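Local coordinates for uncharacterized protein (Sulfolobus solfataricus, PDB 4WYH) that is PriX, a noncatalytic subunit of the archaeal eukaryotic-type primase, essential for efficient primer synthesis, at residues 32-40 against 121-129. Numbering follows the deposited sequence.
Sequences YSWIEKVLE and EIIRVLKNS
Trp-34, Lys-37 and Val-38 of helix 33-40 meet Ile-122, Val-125 and Leu-126 of helix 121-128 where the two axes pass nearly at right angles (91°), 9.6 Å apart at closest approach. The backbones come nearest at Val-38 and Ile-122; branching at CB sets a methyl close to each main chain, and their CG2 atoms meet at 4.1 Å. Trp-34 reaches across with its six-membered ring: CE3 lies 3.8 Å from Ile-122 CG2, while CZ3 touches both CG2 and CD1. Ile-35 CG1, from the same helix, backs one indole face, 3.5 Å above the ring centre. The contact joins the first and last helices of an all-helical domain of the Primase X family. Next to Ile-122, Glu-121 hydrogen-bonds Asp-45 N and Ser-46 OG, Asp-45 being a manganese-binding residue. Leu-126 forks over one turn of the opposing helix, CD1 meeting Trp-34 CB at 3.9 Å and CD2 packing on Lys-37 CB; Val-125 CG1 reaches the backbone at Val-38 CA. Lys-37 lends its aliphatic base and bends at chi2 (47°), with NZ in a salt bridge to Glu-40 OE1 (2.6 Å). Ser-129 OG donates to Val-125 O (3.1 Å), nearly in line with the carbonyl, and lies beside Lys-37 CE.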
loop_
_atom_site.group_PDB
_atom_site.type_symbol
_atom_site.label_atom_id
_atom_site.label_comp_id
_atom_site.label_asym_id
_atom_site.label_seq_id
_atom_site.Cartn_x
_atom_site.Cartn_y
_atom_site.Cartn_z
ATOM N N TYR A 32 -11.022 -1.996 -6.470
ATOM C CA TYR A 32 -9.644 -1.546 -6.163
ATOM C C TYR A 32 -9.618 -0.064 -5.933
ATOM O O TYR A 32 -8.612 0.493 -5.536
ATOM C CB TYR A 32 -8.604 -1.926 -7.254
ATOM C CG TYR A 32 -8.301 -3.394 -7.318
ATOM C CD1 TYR A 32 -7.793 -4.010 -6.228
ATOM C CD2 TYR A 32 -8.554 -4.179 -8.458
ATOM C CE1 TYR A 32 -7.497 -5.355 -6.229
ATOM C CE2 TYR A 32 -8.248 -5.563 -8.472
ATOM C CZ TYR A 32 -7.703 -6.126 -7.343
ATOM O OH TYR A 32 -7.315 -7.469 -7.200
ATOM N N SER A 33 -10.742 0.581 -6.154
ATOM C CA SER A 33 -10.842 1.994 -5.903
ATOM C C SER A 33 -10.358 2.302 -4.534
ATOM O O SER A 33 -9.724 3.325 -4.356
ATOM C CB SER A 33 -12.288 2.500 -6.060
ATOM O OG SER A 33 -12.506 2.698 -7.455
ATOM N N TRP A 34 -10.711 1.453 -3.562
ATOM C CA TRP A 34 -10.376 1.697 -2.140
ATOM C C TRP A 34 -8.861 1.848 -1.905
ATOM O O TRP A 34 -8.449 2.613 -1.060
ATOM C CB TRP A 34 -10.989 0.608 -1.235
ATOM C CG TRP A 34 -10.378 -0.752 -1.358
ATOM C CD1 TRP A 34 -10.744 -1.735 -2.232
ATOM C CD2 TRP A 34 -9.263 -1.289 -0.609
ATOM N NE1 TRP A 34 -9.963 -2.853 -2.049
ATOM C CE2 TRP A 34 -9.054 -2.601 -1.054
ATOM C CE3 TRP A 34 -8.427 -0.785 0.390
ATOM C CZ2 TRP A 34 -8.012 -3.407 -0.565
ATOM C CZ3 TRP A 34 -7.412 -1.603 0.886
ATOM C CH2 TRP A 34 -7.241 -2.908 0.405
ATOM N N ILE A 35 -8.060 1.138 -2.676
ATOM C CA ILE A 35 -6.610 1.268 -2.605
ATOM C C ILE A 35 -6.183 2.663 -2.973
ATOM O O ILE A 35 -5.383 3.272 -2.260
ATOM C CB ILE A 35 -5.925 0.226 -3.495
ATOM C CG1 ILE A 35 -6.394 -1.175 -3.045
ATOM C CG2 ILE A 35 -4.410 0.361 -3.430
ATOM C CD1 ILE A 35 -5.617 -2.338 -3.583
ATOM N N GLU A 36 -6.724 3.206 -4.054
ATOM C CA GLU A 36 -6.385 4.560 -4.474
ATOM C C GLU A 36 -6.719 5.573 -3.388
ATOM O O GLU A 36 -5.942 6.473 -3.089
ATOM C CB GLU A 36 -7.102 4.933 -5.774
ATOM C CG GLU A 36 -6.685 4.084 -6.989
ATOM C CD GLU A 36 -5.321 4.419 -7.564
ATOM O OE1 GLU A 36 -4.640 5.279 -6.947
ATOM O OE2 GLU A 36 -4.897 3.815 -8.618
ATOM N N LYS A 37 -7.869 5.395 -2.769
ATOM C CA LYS A 37 -8.278 6.261 -1.685
ATOM C C LYS A 37 -7.328 6.245 -0.495
ATOM O O LYS A 37 -7.023 7.263 0.062
ATOM C CB LYS A 37 -9.679 5.868 -1.211
ATOM C CG LYS A 37 -10.451 7.065 -0.702
ATOM C CD LYS A 37 -10.325 8.229 -1.695
ATOM C CE LYS A 37 -11.178 9.457 -1.393
ATOM N NZ LYS A 37 -10.772 10.479 -2.426
ATOM N N VAL A 38 -6.937 5.060 -0.062
ATOM C CA VAL A 38 -5.997 4.899 1.020
ATOM C C VAL A 38 -4.671 5.558 0.617
ATOM O O VAL A 38 -4.071 6.297 1.429
ATOM C CB VAL A 38 -5.775 3.416 1.412
ATOM C CG1 VAL A 38 -4.729 3.295 2.501
ATOM C CG2 VAL A 38 -7.077 2.814 1.960
ATOM N N LEU A 39 -4.228 5.321 -0.617
ATOM C CA LEU A 39 -3.003 5.901 -1.044
ATOM C C LEU A 39 -3.039 7.419 -0.953
ATOM O O LEU A 39 -2.040 8.040 -0.624
ATOM C CB LEU A 39 -2.623 5.504 -2.457
ATOM C CG LEU A 39 -1.936 4.175 -2.629
ATOM C CD1 LEU A 39 -2.033 3.810 -4.093
ATOM C CD2 LEU A 39 -0.492 4.099 -2.184
ATOM N N GLU A 40 -4.203 7.982 -1.255
ATOM C CA GLU A 40 -4.386 9.424 -1.202
ATOM C C GLU A 40 -4.354 9.979 0.217
ATOM O O GLU A 40 -3.833 11.054 0.408
ATOM C CB GLU A 40 -5.720 9.789 -1.786
ATOM C CG GLU A 40 -5.976 11.271 -1.738
ATOM C CD GLU A 40 -7.326 11.618 -2.255
ATOM O OE1 GLU A 40 -8.180 10.695 -2.272
ATOM O OE2 GLU A 40 -7.504 12.804 -2.643
ATOM N N GLU A 121 -7.396 0.784 10.202
ATOM C CA GLU A 121 -6.842 1.999 9.652
ATOM C C GLU A 121 -7.416 2.323 8.232
ATOM O O GLU A 121 -7.688 3.481 7.884
ATOM C CB GLU A 121 -5.323 1.947 9.695
ATOM C CG GLU A 121 -4.734 1.909 11.113
ATOM C CD GLU A 121 -3.220 2.084 11.132
ATOM O OE1 GLU A 121 -2.600 2.068 10.064
ATOM O OE2 GLU A 121 -2.687 2.251 12.220
ATOM N N ILE A 122 -7.569 1.273 7.425
ATOM C CA ILE A 122 -8.114 1.354 6.061
ATOM C C ILE A 122 -9.571 1.809 6.081
ATOM O O ILE A 122 -9.947 2.769 5.441
ATOM C CB ILE A 122 -8.002 -0.025 5.380
ATOM C CG1 ILE A 122 -6.539 -0.308 5.024
ATOM C CG2 ILE A 122 -8.882 -0.120 4.137
ATOM C CD1 ILE A 122 -6.300 -1.739 4.596
ATOM N N ILE A 123 -10.364 1.068 6.819
ATOM C CA ILE A 123 -11.778 1.326 6.956
ATOM C C ILE A 123 -12.034 2.735 7.460
ATOM O O ILE A 123 -12.955 3.383 7.009
ATOM C CB ILE A 123 -12.380 0.300 7.959
ATOM C CG1 ILE A 123 -12.474 -1.073 7.370
ATOM C CG2 ILE A 123 -13.732 0.712 8.462
ATOM C CD1 ILE A 123 -13.039 -1.146 6.001
ATOM N N ARG A 124 -11.245 3.178 8.435
ATOM C CA ARG A 124 -11.438 4.511 9.069
ATOM C C ARG A 124 -11.226 5.617 8.072
ATOM O O ARG A 124 -11.996 6.623 8.079
ATOM C CB ARG A 124 -10.543 4.702 10.289
ATOM C CG ARG A 124 -11.052 3.806 11.420
ATOM C CD ARG A 124 -10.134 3.824 12.633
ATOM N NE ARG A 124 -10.669 3.030 13.756
ATOM C CZ ARG A 124 -9.916 2.509 14.727
ATOM N NH1 ARG A 124 -8.608 2.706 14.709
ATOM N NH2 ARG A 124 -10.458 1.790 15.713
ATOM N N VAL A 125 -10.264 5.386 7.162
ATOM C CA VAL A 125 -10.070 6.313 6.034
ATOM C C VAL A 125 -11.228 6.268 5.052
ATOM O O VAL A 125 -11.675 7.304 4.579
ATOM C CB VAL A 125 -8.748 5.978 5.285
ATOM C CG1 VAL A 125 -8.672 6.637 3.899
ATOM C CG2 VAL A 125 -7.594 6.371 6.161
ATOM N N LEU A 126 -11.683 5.057 4.705
ATOM C CA LEU A 126 -12.758 4.902 3.705
ATOM C C LEU A 126 -14.039 5.505 4.279
ATOM O O LEU A 126 -14.810 6.193 3.559
ATOM C CB LEU A 126 -12.952 3.439 3.352
ATOM C CG LEU A 126 -11.734 2.755 2.745
ATOM C CD1 LEU A 126 -12.110 1.313 2.432
ATOM C CD2 LEU A 126 -11.271 3.542 1.525
ATOM N N LYS A 127 -14.200 5.275 5.596
ATOM C CA LYS A 127 -15.395 5.595 6.305
ATOM C C LYS A 127 -15.525 7.066 6.562
ATOM O O LYS A 127 -16.625 7.637 6.325
ATOM C CB LYS A 127 -15.491 4.809 7.602
ATOM C CG LYS A 127 -15.930 3.391 7.347
ATOM C CD LYS A 127 -16.184 2.786 8.668
ATOM C CE LYS A 127 -16.466 1.311 8.439
ATOM N NZ LYS A 127 -17.868 0.890 8.085
ATOM N N ASN A 128 -14.439 7.714 6.984
ATOM C CA ASN A 128 -14.584 9.160 7.267
ATOM C C ASN A 128 -14.677 9.993 6.025
ATOM O O ASN A 128 -14.997 11.172 6.114
ATOM C CB ASN A 128 -13.501 9.720 8.172
ATOM C CG ASN A 128 -12.176 9.735 7.520
ATOM O OD1 ASN A 128 -11.909 8.919 6.641
ATOM N ND2 ASN A 128 -11.320 10.681 7.922
ATOM N N SER A 129 -14.378 9.409 4.872
ATOM C CA SER A 129 -14.616 10.113 3.644
ATOM C C SER A 129 -16.110 10.152 3.417
ATOM O O SER A 129 -16.552 10.661 2.369
ATOM C CB SER A 129 -13.868 9.447 2.501
ATOM O OG SER A 129 -12.464 9.614 2.716
#